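Local coordinates for protein aminotransferase (Psychrobacter arcticus 273-4, PDB 3IF2) that probably transfers amino groups between amino acids and 2-oxo acids, perhaps valine and pyruvate, with pyridoxal 5'-phosphate as cofactor, at residues A[199-203]-A[204-208]; A[331-334]-A[335-339]; A[421-424]-A[425-429]. All coordinates share one frame; numbering follows the deposited sequence. Where two conformers were deposited one is given.

Contact 1: A[199-203]-A[204-208]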
loop_
_atom_site.group_PDB
_atom_site.type_symbol
_atom_site.label_atom_id
_atom_site.label_comp_id
_atom_site.label_asym_id
_atom_site.label_seq_id
_atom_site.Cartn_x
_atom_site.Cartn_y
_atom_site.Cartn_z
ATOM N N LEU A 199 -11.323 2.652 33.505
ATOM C CA LEU A 199 -11.433 1.446 32.663
ATOM C C LEU A 199 -10.420 0.384 33.167
ATOM O O LEU A 199 -9.234 0.704 33.303
ATOM C CB LEU A 199 -11.167 1.776 31.197
ATOM C CG LEU A 199 -11.456 0.714 30.144
ATOM C CD1 LEU A 199 -12.945 0.408 30.088
ATOM C CD2 LEU A 199 -10.991 1.229 28.808
ATOM N N PRO A 200 -10.895 -0.836 33.533
ATOM C CA PRO A 200 -10.009 -1.907 34.025
ATOM C C PRO A 200 -8.837 -2.260 33.094
ATOM O O PRO A 200 -7.716 -2.487 33.579
ATOM C CB PRO A 200 -10.956 -3.101 34.173
ATOM C CG PRO A 200 -12.278 -2.496 34.449
ATOM C CD PRO A 200 -12.316 -1.236 33.648
ATOM N N ALA A 201 -9.103 -2.306 31.788
ATOM C CA ALA A 201 -8.058 -2.539 30.789
ATOM C C ALA A 201 -6.907 -1.514 30.919
ATOM O O ALA A 201 -5.731 -1.895 30.832
ATOM C CB ALA A 201 -8.654 -2.536 29.354
ATOM N N LEU A 202 -7.250 -0.243 31.171
ATOM C CA LEU A 202 -6.252 0.838 31.326
ATOM C C LEU A 202 -5.446 0.683 32.617
ATOM O O LEU A 202 -4.216 0.721 32.576
ATOM C CB LEU A 202 -6.904 2.238 31.280
ATOM C CG LEU A 202 -5.971 3.465 31.227
ATOM C CD1 LEU A 202 -5.148 3.480 29.941
ATOM C CD2 LEU A 202 -6.763 4.746 31.334
ATOM N N LYS A 203 -6.134 0.537 33.752
ATOM C CA LYS A 203 -5.464 0.342 35.062
ATOM C C LYS A 203 -4.552 -0.909 35.081
ATOM O O LYS A 203 -3.417 -0.844 35.568
ATOM C CB LYS A 203 -6.484 0.250 36.227
ATOM C CG LYS A 203 -7.018 1.578 36.849
ATOM C CD LYS A 203 -7.866 1.257 38.119
ATOM C CE LYS A 203 -7.960 2.395 39.153
ATOM N NZ LYS A 203 -8.770 3.557 38.715
ATOM N N GLU A 204 -5.048 -2.017 34.516
ATOM C CA GLU A 204 -4.336 -3.325 34.510
ATOM C C GLU A 204 -3.223 -3.529 33.436
ATOM O O GLU A 204 -2.629 -4.611 33.370
ATOM C CB GLU A 204 -5.372 -4.474 34.472
ATOM C CG GLU A 204 -6.293 -4.520 35.740
ATOM C CD GLU A 204 -7.457 -5.516 35.652
ATOM O OE1 GLU A 204 -8.023 -5.726 34.566
ATOM O OE2 GLU A 204 -7.846 -6.072 36.694
ATOM N N GLY A 205 -2.937 -2.512 32.620
ATOM C CA GLY A 205 -1.885 -2.582 31.596
ATOM C C GLY A 205 -2.209 -3.316 30.301
ATOM O O GLY A 205 -1.287 -3.789 29.634
ATOM N N ARG A 206 -3.497 -3.361 29.933
ATOM C CA ARG A 206 -3.986 -4.048 28.726
ATOM C C ARG A 206 -4.404 -3.091 27.590
ATOM O O ARG A 206 -5.190 -3.468 26.703
ATOM C CB ARG A 206 -5.137 -5.000 29.111
ATOM C CG ARG A 206 -4.712 -6.091 30.100
ATOM C CD ARG A 206 -5.815 -7.125 30.368
ATOM N NE ARG A 206 -6.986 -6.560 31.034
ATOM C CZ ARG A 206 -8.134 -6.265 30.429
ATOM N NH1 ARG A 206 -8.291 -6.487 29.130
ATOM N NH2 ARG A 206 -9.134 -5.756 31.139
ATOM N N ILE A 207 -3.884 -1.857 27.608
ATOM C CA ILE A 207 -4.148 -0.853 26.547
ATOM C C ILE A 207 -2.776 -0.521 25.951
ATOM O O ILE A 207 -1.883 -0.075 26.671
ATOM C CB ILE A 207 -4.869 0.426 27.075
ATOM C CG1 ILE A 207 -6.291 0.094 27.549
ATOM C CG2 ILE A 207 -4.939 1.515 26.001
ATOM C CD1 ILE A 207 -7.239 -0.378 26.442
ATOM N N GLY A 208 -2.599 -0.779 24.659
ATOM C CA GLY A 208 -1.324 -0.512 23.965
ATOM C C GLY A 208 -1.096 0.910 23.451
ATOM O O GLY A 208 0.044 1.351 23.357
HETATM O O HOH W 1 -2.979 -0.017 29.900
#
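Ala201 O takes the backbone N-H of Arg206 at 2.8 Å, one of the bonds that close the short helix 200-203. The regular helical bond before it runs from Glu204 N to Pro200 O (2.9 Å). Gly205 follows with positive phi (79°), and its N gives a weak bond to Leu202 O. The Arg206-to-Ala201 and Gly205-to-Leu202 bonds together make a Schellman motif, the turn by which the chain leaves the helix and heads for strand 207-213. A water lies at the same exit, accepting from Ile207 N at 3.1 Å and probably donating to Leu202 O.

Two charged side chains lie on the exposed side. In the conformer given, one of two for Arg206, the guanidinium tentatively lies with one face over the Ala201 backbone, near its rim, where NH2 is 3.4 Å from Ala201 CA. The chain reaches back there because it bends at chi3 (-65°). At the guanidinium edge, in its plane, sits Glu204 OE1, whose long salt bridge with NH2 (3.6 Å), equally tentative, joins the two side chains just past the helix end.

Two apolar contacts lie on the buried side. Ile207 CD1 meets the Ala201 methyl CB at 3.9 Å, while Leu202 CD1 comes to Ile207 CB at 4.2 Å, the two side chains crossing at a slant.

Ile207 continues this apolar layer onto Ser146 and Leu148 of strand 142-149 and Ala169 of strand 168-170, and Leu202 rests on Tyr238. Backbone hydrogen bonds of Arg206 and Gly208 with Ser146 start the parallel pairing of strand 207-213 with strand 142-149.

Contact 2: A[331-334]-A[335-339]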
loop_
_atom_site.group_PDB
_atom_site.type_symbol
_atom_site.label_atom_id
_atom_site.label_comp_id
_atom_site.label_asym_id
_atom_site.label_seq_id
_atom_site.Cartn_x
_atom_site.Cartn_y
_atom_site.Cartn_z
ATOM N N ASN A 331 -7.529 29.455 2.408
ATOM C CA ASN A 331 -8.300 30.333 1.495
ATOM C C ASN A 331 -9.370 29.648 0.653
ATOM O O ASN A 331 -10.385 30.278 0.348
ATOM C CB ASN A 331 -7.358 31.113 0.542
ATOM C CG ASN A 331 -6.354 32.008 1.285
ATOM O OD1 ASN A 331 -6.551 32.346 2.450
ATOM N ND2 ASN A 331 -5.287 32.398 0.602
ATOM N N GLU A 332 -9.157 28.372 0.295
ATOM C CA GLU A 332 -10.046 27.671 -0.629
ATOM C C GLU A 332 -10.770 26.495 0.007
ATOM O O GLU A 332 -12.003 26.470 -0.002
ATOM C CB GLU A 332 -9.259 27.210 -1.859
ATOM C CG GLU A 332 -8.349 28.255 -2.525
ATOM C CD GLU A 332 -9.079 29.482 -3.099
ATOM O OE1 GLU A 332 -10.293 29.416 -3.412
ATOM O OE2 GLU A 332 -8.404 30.530 -3.256
ATOM N N ILE A 333 -10.032 25.554 0.603
ATOM C CA ILE A 333 -10.642 24.334 1.157
ATOM C C ILE A 333 -11.544 24.619 2.378
ATOM O O ILE A 333 -12.739 24.304 2.343
ATOM C CB ILE A 333 -9.598 23.267 1.512
ATOM C CG1 ILE A 333 -8.747 22.872 0.294
ATOM C CG2 ILE A 333 -10.300 22.005 2.088
ATOM C CD1 ILE A 333 -7.610 21.952 0.613
ATOM N N LYS A 334 -10.972 25.217 3.431
ATOM C CA LYS A 334 -11.719 25.525 4.683
ATOM C C LYS A 334 -13.008 26.320 4.444
ATOM O O LYS A 334 -14.063 25.896 4.926
ATOM C CB LYS A 334 -10.813 26.187 5.733
ATOM C CG LYS A 334 -11.439 26.674 7.076
ATOM C CD LYS A 334 -10.260 27.201 7.963
ATOM C CE LYS A 334 -10.630 27.940 9.263
ATOM N NZ LYS A 334 -9.401 28.178 10.166
ATOM N N PRO A 335 -12.947 27.419 3.660
ATOM C CA PRO A 335 -14.188 28.144 3.384
ATOM C C PRO A 335 -15.206 27.372 2.526
ATOM O O PRO A 335 -16.411 27.487 2.779
ATOM C CB PRO A 335 -13.693 29.417 2.665
ATOM C CG PRO A 335 -12.269 29.580 3.145
ATOM C CD PRO A 335 -11.796 28.160 3.112
ATOM N N PHE A 336 -14.744 26.611 1.531
ATOM C CA PHE A 336 -15.644 25.812 0.694
ATOM C C PHE A 336 -16.553 24.953 1.572
ATOM O O PHE A 336 -17.779 25.050 1.449
ATOM C CB PHE A 336 -14.884 24.914 -0.290
ATOM C CG PHE A 336 -15.782 24.064 -1.120
ATOM C CD1 PHE A 336 -16.285 24.531 -2.319
ATOM C CD2 PHE A 336 -16.176 22.798 -0.677
ATOM C CE1 PHE A 336 -17.173 23.757 -3.089
ATOM C CE2 PHE A 336 -17.061 22.023 -1.436
ATOM C CZ PHE A 336 -17.565 22.518 -2.648
ATOM N N TYR A 337 -15.948 24.148 2.460
ATOM C CA TYR A 337 -16.721 23.263 3.350
ATOM C C TYR A 337 -17.608 23.982 4.386
ATOM O O TYR A 337 -18.686 23.470 4.714
ATOM C CB TYR A 337 -15.851 22.166 4.002
ATOM C CG TYR A 337 -15.265 21.198 2.986
ATOM C CD1 TYR A 337 -16.089 20.332 2.275
ATOM C CD2 TYR A 337 -13.887 21.137 2.750
ATOM C CE1 TYR A 337 -15.570 19.446 1.332
ATOM C CE2 TYR A 337 -13.345 20.251 1.801
ATOM C CZ TYR A 337 -14.195 19.411 1.100
ATOM O OH TYR A 337 -13.690 18.537 0.181
ATOM N N GLN A 338 -17.196 25.142 4.889
ATOM C CA GLN A 338 -18.057 25.880 5.826
ATOM C C GLN A 338 -19.369 26.324 5.168
ATOM O O GLN A 338 -20.450 26.158 5.760
ATOM C CB GLN A 338 -17.362 27.073 6.471
ATOM C CG GLN A 338 -18.342 27.855 7.385
ATOM C CD GLN A 338 -17.674 28.661 8.451
ATOM O OE1 GLN A 338 -16.515 29.071 8.319
ATOM N NE2 GLN A 338 -18.406 28.894 9.537
ATOM N N LYS A 339 -19.267 26.904 3.978
ATOM C CA LYS A 339 -20.443 27.308 3.205
ATOM C C LYS A 339 -21.353 26.108 2.839
ATOM O O LYS A 339 -22.574 26.220 2.886
ATOM C CB LYS A 339 -20.022 28.113 1.968
ATOM C CG LYS A 339 -19.466 29.501 2.343
ATOM C CD LYS A 339 -19.154 30.409 1.138
ATOM C CE LYS A 339 -17.743 30.219 0.568
ATOM N NZ LYS A 339 -17.446 31.259 -0.466
#
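Phe336 N donates to Glu332 O at 3.1 Å. The next bond, from Tyr337 N to Ile333 O at 3.2 Å, is nearly straight. Gln338 N to Lys334 O continues the series.

Pro335 has no N-H to give to the preceding turn, and its ring occupies that place instead, with CG 3.4 Å from Asn331 O. The long helix 324-351 is accordingly kinked here, with a wider pi-type turn at 331-333 just ahead of the proline.

Ile333 and Tyr337, one turn apart, lie side by side and point the same way. The CG2 branch of Ile333 touches the ring at CE2 (3.5 Å); chi1 of -58° sets that methyl opposite the backbone N. Over one face of the same ring, toward its rim, lies Phe336 CD2. Tyr337 OH is bonded to Ala43 N, while Pro42, Ile255 and Tyr257 also touch the side chain. Replacing Tyr337 by an alanine would probably leave Ala43 N without this partner and strip the Ile333 methyl of its aromatic neighbour. Ile333 packs in turn on Val48 of helix 46-60, and the side chain of Tyr337 comes within about 6 Å of that of Lys276, which binds pyridoxal 5'-phosphate.

Contact 3: A[421-424]-A[425-429]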
loop_
_atom_site.group_PDB
_atom_site.type_symbol
_atom_site.label_atom_id
_atom_site.label_comp_id
_atom_site.label_asym_id
_atom_site.label_seq_id
_atom_site.Cartn_x
_atom_site.Cartn_y
_atom_site.Cartn_z
ATOM N N ALA A 421 -20.726 16.882 -1.367
ATOM C CA ALA A 421 -21.533 16.718 -2.595
ATOM C C ALA A 421 -21.960 18.059 -3.183
ATOM O O ALA A 421 -22.025 19.052 -2.466
ATOM C CB ALA A 421 -22.778 15.842 -2.321
ATOM N N ASP A 422 -22.250 18.088 -4.483
ATOM C CA ASP A 422 -22.677 19.339 -5.107
ATOM C C ASP A 422 -24.042 19.763 -4.541
ATOM O O ASP A 422 -24.794 18.965 -3.947
ATOM C CB ASP A 422 -22.613 19.343 -6.650
ATOM C CG ASP A 422 -23.630 18.424 -7.304
ATOM O OD1 ASP A 422 -24.867 18.690 -7.245
ATOM O OD2 ASP A 422 -23.176 17.453 -7.949
ATOM N N GLU A 423 -24.319 21.040 -4.725
ATOM C CA GLU A 423 -25.485 21.681 -4.163
ATOM C C GLU A 423 -26.787 20.978 -4.531
ATOM O O GLU A 423 -27.584 20.684 -3.650
ATOM C CB GLU A 423 -25.473 23.151 -4.578
ATOM C CG GLU A 423 -26.557 24.026 -3.958
ATOM C CD GLU A 423 -26.265 25.516 -4.084
ATOM O OE1 GLU A 423 -25.069 25.930 -4.176
ATOM O OE2 GLU A 423 -27.254 26.277 -4.059
ATOM N N GLN A 424 -26.962 20.624 -5.806
ATOM C CA GLN A 424 -28.205 19.967 -6.237
ATOM C C GLN A 424 -28.414 18.586 -5.582
ATOM O O GLN A 424 -29.562 18.216 -5.311
ATOM C CB GLN A 424 -28.328 19.903 -7.774
ATOM C CG GLN A 424 -29.750 19.557 -8.310
ATOM C CD GLN A 424 -30.868 20.530 -7.827
ATOM O OE1 GLN A 424 -30.640 21.736 -7.668
ATOM N NE2 GLN A 424 -32.067 19.993 -7.594
ATOM N N THR A 425 -27.327 17.849 -5.320
ATOM C CA THR A 425 -27.412 16.558 -4.637
ATOM C C THR A 425 -27.910 16.773 -3.190
ATOM O O THR A 425 -28.776 16.046 -2.740
ATOM C CB THR A 425 -26.073 15.756 -4.687
ATOM O OG1 THR A 425 -25.671 15.562 -6.046
ATOM C CG2 THR A 425 -26.221 14.388 -4.025
ATOM N N LEU A 426 -27.376 17.785 -2.497
ATOM C CA LEU A 426 -27.799 18.117 -1.124
ATOM C C LEU A 426 -29.267 18.565 -1.031
ATOM O O LEU A 426 -29.948 18.194 -0.068
ATOM C CB LEU A 426 -26.882 19.174 -0.477
ATOM C CG LEU A 426 -25.478 18.770 0.016
ATOM C CD1 LEU A 426 -24.591 20.022 0.161
ATOM C CD2 LEU A 426 -25.519 17.959 1.329
ATOM N N ILE A 427 -29.743 19.340 -2.012
ATOM C CA ILE A 427 -31.141 19.806 -2.045
ATOM C C ILE A 427 -32.120 18.614 -2.227
ATOM O O ILE A 427 -33.085 18.466 -1.463
ATOM C CB ILE A 427 -31.402 20.874 -3.194
ATOM C CG1 ILE A 427 -30.588 22.165 -2.985
ATOM C CG2 ILE A 427 -32.894 21.242 -3.301
ATOM C CD1 ILE A 427 -30.606 23.101 -4.215
ATOM N N ASP A 428 -31.850 17.804 -3.254
ATOM C CA ASP A 428 -32.651 16.619 -3.589
ATOM C C ASP A 428 -32.654 15.568 -2.469
ATOM O O ASP A 428 -33.711 15.059 -2.094
ATOM C CB ASP A 428 -32.135 15.955 -4.885
ATOM C CG ASP A 428 -32.299 16.830 -6.129
ATOM O OD1 ASP A 428 -32.909 17.924 -6.075
ATOM O OD2 ASP A 428 -31.802 16.392 -7.184
ATOM N N GLY A 429 -31.458 15.256 -1.959
ATOM C CA GLY A 429 -31.248 14.268 -0.905
ATOM C C GLY A 429 -31.934 14.631 0.390
ATOM O O GLY A 429 -32.657 13.813 0.945
HETATM O O HOH W 2 -22.383 15.586 -6.050
#
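One helical turn separates Gln424 from Asp428, and the amide and carboxylate planes stand 70° to each other. Gln424 NE2 lies 2.7 Å from Asp428 OD1, but the N-H is poorly aimed and the bond is weak. A bend at chi2 carries the Gln424 chain toward the next turn, which also lays its OE1 against Ile427 CD1 (3.7 Å).

Asp422 is the N-cap residue of helix 423-441, its carboxylate accepting from Thr425 N. That N-H reaches Asp422 OD1 at 3.2 Å from above the carboxylate plane, 44° out of it. A chi1 of 68°, with CG lodged between the backbone N and the carbonyl carbon, turns the group back over the first turn. A water donates to OD2 and accepts from Asp422 N, tying the carboxylate to its own backbone. The main-chain oxygen of Asp422 receives Leu426 N at 3.2 Å, the first regular helical bond.

Beneath the cap, Ala421 CB touches Thr425 CB (4.1 Å), and both side chains rest on Leu37. Leu426 and Ile427 turn to helix 324-351, packing on Gln340 and Leu347 respectively, while Glu423 touches Leu343, so the start of helix 423-441 lies against that long helix.

The three contacts follow one another along the chain, each local, between adjoining segments: contact 1 at the end of a helix, contact 2 at a proline kink within one, contact 3 at the start of another. Contacts 2 and 3 are neighbours, their centres about 17 Å and nearest atoms about 6 Å apart; helix 324-351 carries contact 2 and, farther along, packs against the residues of contact 3. Contact 1 lies across the chain's centre from both, with centres about 41 and 45 Å away. Contact 2 is the one close to the cofactor site, the Tyr337 side chain being about 11 Å from the bound pyridoxal 5'-phosphate; contacts 1 and 3 are remote from it.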